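Local structure of diguanylate cyclase (Marinobacter aquaeolei VT8, 3IGN) at residues R74-Q79 against E108-A113. The protein probably joins two GTP molecules into the second messenger c-di-GMP with release of diphosphate, through the GGDEF domain that this chain represents. Numbering follows the deposited sequence.
Sequences RNNIRQ and ERIREA. With C2E (9,9'-[(2R,3R,3aS,5S,7aR,9R,10R,10aS,12S,14aR)-3,5,10,12-tetrahydroxy-5,12-dioxidooctahydro-2H,7H-difuro[3,2-d:3',2'-j][1,3,7,9,2,8]tetraoxadiphosphacyclododecine-2,9-diyl]bis(2-amino-1,9-dihydro-6H-purin-6-one)), chain C.
The Arg109 guanidinium carries a guanine of one bound c-di-GMP on one face, with C2E N3 lying 3.2 Å above the plane near its centre, while its edge is turned to Asn76. This is the I-site of a GGDEF domain, the RxxD motif of Arg78 and Asp81 on the loop after helix 59-74 joined by Arg109 of helix 100-115, consistent with feedback inhibition by the product. It illustrates how one arginine can serve ligand and loop at once. In the guanidinium plane, Arg109 NH2 donates a 2.6 Å bond to Asn76 O, nearly along the C=O axis; the same NH2 also bonds to O6 of a second c-di-GMP. A weak bond runs from Arg109 NE to Asn76 OD1, the amide and guanidinium planes being only 22° apart. The chain is extended to CD, and the bend at chi3 (66°) then sets NE where it can face Asn76 OD1. Asn76 ND2 is held by Val72 O, which, with the weak Arg109 bond, would limit the amide's rotation. An alanine in place of Arg109 would probably leave Asn76 O without this donor, the guanine without the guanidinium against its face, and O6 of the second c-di-GMP without this partner. Behind the polar layer, Asn76 CB rests on Ile110 CG1 at 3.8 Å. Arg78 meets the Hoogsteen edge of the same guanine: NH2 bonds to C2E O6, and Arg78 NE gives C2E N7 a nearly straight bond of 3.0 Å.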
loop_
_atom_site.group_PDB
_atom_site.type_symbol
_atom_site.label_atom_id
_atom_site.label_comp_id
_atom_site.label_asym_id
_atom_site.label_seq_id
_atom_site.Cartn_x
_atom_site.Cartn_y
_atom_site.Cartn_z
ATOM N N ARG A 74 0.614 9.539 0.395
ATOM C CA ARG A 74 1.500 10.515 -0.225
ATOM C C ARG A 74 2.085 11.491 0.790
ATOM O O ARG A 74 3.267 11.830 0.723
ATOM C CB ARG A 74 0.746 11.288 -1.314
ATOM C CG ARG A 74 1.548 12.420 -1.949
ATOM C CD ARG A 74 0.738 13.187 -2.979
ATOM N NE ARG A 74 0.372 12.356 -4.121
ATOM C CZ ARG A 74 -0.863 11.946 -4.387
ATOM N NH1 ARG A 74 -1.868 12.291 -3.592
ATOM N NH2 ARG A 74 -1.092 11.189 -5.450
ATOM N N ASN A 75 1.268 11.927 1.742
ATOM C CA ASN A 75 1.723 12.882 2.742
ATOM C C ASN A 75 2.384 12.258 3.964
ATOM O O ASN A 75 2.801 12.967 4.875
ATOM C CB ASN A 75 0.553 13.766 3.181
ATOM C CG ASN A 75 -0.029 14.563 2.032
ATOM O OD1 ASN A 75 0.690 15.276 1.337
ATOM N ND2 ASN A 75 -1.336 14.448 1.827
ATOM N N ASN A 76 2.497 10.935 3.977
ATOM C CA ASN A 76 3.104 10.241 5.107
ATOM C C ASN A 76 4.367 9.450 4.780
ATOM O O ASN A 76 4.983 8.881 5.679
ATOM C CB ASN A 76 2.079 9.302 5.752
ATOM C CG ASN A 76 1.310 9.961 6.874
ATOM O OD1 ASN A 76 1.779 10.016 8.012
ATOM N ND2 ASN A 76 0.123 10.474 6.561
ATOM N N ILE A 77 4.756 9.401 3.511
ATOM C CA ILE A 77 5.951 8.648 3.139
ATOM C C ILE A 77 7.051 9.563 2.601
ATOM O O ILE A 77 6.792 10.689 2.194
ATOM C CB ILE A 77 5.640 7.575 2.067
ATOM C CG1 ILE A 77 5.266 8.242 0.743
ATOM C CG2 ILE A 77 4.512 6.672 2.548
ATOM C CD1 ILE A 77 4.996 7.261 -0.390
ATOM N N ARG A 78 8.277 9.054 2.598
ATOM C CA ARG A 78 9.432 9.807 2.114
ATOM C C ARG A 78 9.403 9.892 0.599
ATOM O O ARG A 78 8.857 9.020 -0.065
ATOM C CB ARG A 78 10.723 9.123 2.567
ATOM C CG ARG A 78 10.835 9.001 4.074
ATOM C CD ARG A 78 12.025 8.176 4.527
ATOM N NE ARG A 78 12.150 8.273 5.984
ATOM C CZ ARG A 78 13.101 7.690 6.705
ATOM N NH1 ARG A 78 14.030 6.949 6.121
ATOM N NH2 ARG A 78 13.119 7.853 8.019
ATOM N N GLN A 79 9.992 10.947 0.050
ATOM C CA GLN A 79 10.016 11.096 -1.392
ATOM C C GLN A 79 10.829 9.956 -2.000
ATOM O O GLN A 79 10.659 9.613 -3.165
ATOM C CB GLN A 79 10.598 12.458 -1.777
ATOM C CG GLN A 79 11.964 12.765 -1.192
ATOM C CD GLN A 79 12.379 14.197 -1.461
ATOM O OE1 GLN A 79 12.221 14.699 -2.576
ATOM N NE2 GLN A 79 12.913 14.862 -0.441
ATOM N N GLU A 108 2.376 1.719 10.443
ATOM C CA GLU A 108 1.529 2.035 11.590
ATOM C C GLU A 108 1.095 3.496 11.552
ATOM O O GLU A 108 -0.058 3.813 11.844
ATOM C CB GLU A 108 2.279 1.748 12.890
ATOM C CG GLU A 108 1.562 2.203 14.156
ATOM C CD GLU A 108 0.247 1.480 14.393
ATOM O OE1 GLU A 108 -0.067 0.527 13.642
ATOM O OE2 GLU A 108 -0.470 1.865 15.342
ATOM N N ARG A 109 2.019 4.383 11.189
ATOM C CA ARG A 109 1.707 5.804 11.117
ATOM C C ARG A 109 0.594 6.014 10.098
ATOM O O ARG A 109 -0.321 6.797 10.324
ATOM C CB ARG A 109 2.952 6.612 10.725
ATOM C CG ARG A 109 2.805 8.107 10.959
ATOM C CD ARG A 109 4.136 8.843 10.823
ATOM N NE ARG A 109 4.660 8.793 9.460
ATOM C CZ ARG A 109 5.789 8.182 9.119
ATOM N NH1 ARG A 109 6.516 7.567 10.037
ATOM N NH2 ARG A 109 6.185 8.182 7.852
ATOM N N ILE A 110 0.661 5.301 8.977
ATOM C CA ILE A 110 -0.380 5.421 7.965
ATOM C C ILE A 110 -1.677 4.786 8.478
ATOM O O ILE A 110 -2.760 5.365 8.340
ATOM C CB ILE A 110 0.026 4.739 6.628
ATOM C CG1 ILE A 110 1.036 5.608 5.871
ATOM C CG2 ILE A 110 -1.204 4.531 5.764
ATOM C CD1 ILE A 110 1.502 5.008 4.551
ATOM N N ARG A 111 -1.575 3.599 9.074
ATOM C CA ARG A 111 -2.761 2.922 9.605
ATOM C C ARG A 111 -3.505 3.832 10.566
ATOM O O ARG A 111 -4.718 3.992 10.471
ATOM C CB ARG A 111 -2.385 1.647 10.366
ATOM C CG ARG A 111 -3.585 0.762 10.734
ATOM C CD ARG A 111 -3.245 -0.201 11.864
ATOM N NE ARG A 111 -2.867 0.527 13.070
ATOM C CZ ARG A 111 -3.711 1.245 13.803
ATOM N NH1 ARG A 111 -4.991 1.321 13.464
ATOM N NH2 ARG A 111 -3.271 1.916 14.858
ATOM N N GLU A 112 -2.769 4.422 11.501
ATOM C CA GLU A 112 -3.371 5.300 12.496
ATOM C C GLU A 112 -3.975 6.547 11.868
ATOM O O GLU A 112 -5.057 6.984 12.262
ATOM C CB GLU A 112 -2.329 5.695 13.543
ATOM C CG GLU A 112 -2.931 6.153 14.862
ATOM C CD GLU A 112 -1.876 6.403 15.927
ATOM O OE1 GLU A 112 -0.864 5.670 15.942
ATOM O OE2 GLU A 112 -2.066 7.321 16.756
ATOM N N ALA A 113 -3.282 7.122 10.891
ATOM C CA ALA A 113 -3.778 8.323 10.230
ATOM C C ALA A 113 -5.097 8.022 9.529
ATOM O O ALA A 113 -5.994 8.863 9.478
ATOM C CB ALA A 113 -2.753 8.834 9.229
HETATM P P1 C2E C . 10.630 13.689 2.767
HETATM O O2P C2E C . 11.619 12.539 3.307
HETATM O O1P C2E C . 10.268 13.449 1.367
HETATM O "O5'" C2E C . 9.288 13.763 3.622
HETATM C "C5'" C2E C . 8.671 12.667 4.177
HETATM C "C4'" C2E C . 7.369 13.065 4.879
HETATM O "O4'" C2E C . 6.868 11.841 5.420
HETATM C "C3'" C2E C . 7.639 14.038 6.050
HETATM O "O3'" C2E C . 7.002 15.321 6.031
HETATM C "C2'" C2E C . 7.349 13.239 7.312
HETATM O "O2'" C2E C . 6.419 13.880 8.187
HETATM C "C1'" C2E C . 6.940 11.840 6.870
HETATM N N9 C2E C . 8.085 11.044 7.345
HETATM C C8 C2E C . 9.146 10.591 6.599
HETATM N N7 C2E C . 9.985 9.949 7.323
HETATM C C5 C2E C . 9.539 9.933 8.585
HETATM C C6 C2E C . 10.036 9.387 9.792
HETATM O O6 C2E C . 11.093 8.787 9.807
HETATM N N1 C2E C . 9.309 9.561 10.940
HETATM C C2 C2E C . 8.112 10.248 10.924
HETATM N N2 C2E C . 7.407 10.402 12.091
HETATM N N3 C2E C . 7.634 10.769 9.795
HETATM C C4 C2E C . 8.309 10.629 8.623
HETATM P P11 C2E C . 7.998 16.425 6.638
HETATM O O21 C2E C . 8.490 16.066 8.126
HETATM O O11 C2E C . 7.347 17.759 6.650
HETATM O O5A C2E C . 9.225 16.415 5.647
HETATM C C5A C2E C . 10.374 17.110 5.891
HETATM C C4A C2E C . 11.355 16.931 4.753
HETATM O O4A C2E C . 12.566 17.525 5.210
HETATM C C3A C2E C . 11.605 15.457 4.366
HETATM O O3A C2E C . 11.330 15.131 3.005
HETATM C C2A C2E C . 13.033 15.202 4.756
HETATM O O2A C2E C . 13.796 14.776 3.629
HETATM C C1A C2E C . 13.577 16.482 5.375
HETATM N N91 C2E C . 13.709 16.042 6.792
HETATM C C81 C2E C . 12.929 16.406 7.869
HETATM N N71 C2E C . 13.330 15.809 8.947
HETATM C C51 C2E C . 14.381 15.026 8.659
HETATM C C61 C2E C . 15.211 14.164 9.419
HETATM O O61 C2E C . 15.014 14.014 10.613
HETATM N N11 C2E C . 16.229 13.501 8.782
HETATM C C21 C2E C . 16.442 13.670 7.432
HETATM N N21 C2E C . 17.468 13.002 6.826
HETATM N N31 C2E C . 15.670 14.476 6.711
HETATM C C41 C2E C . 14.652 15.167 7.279
#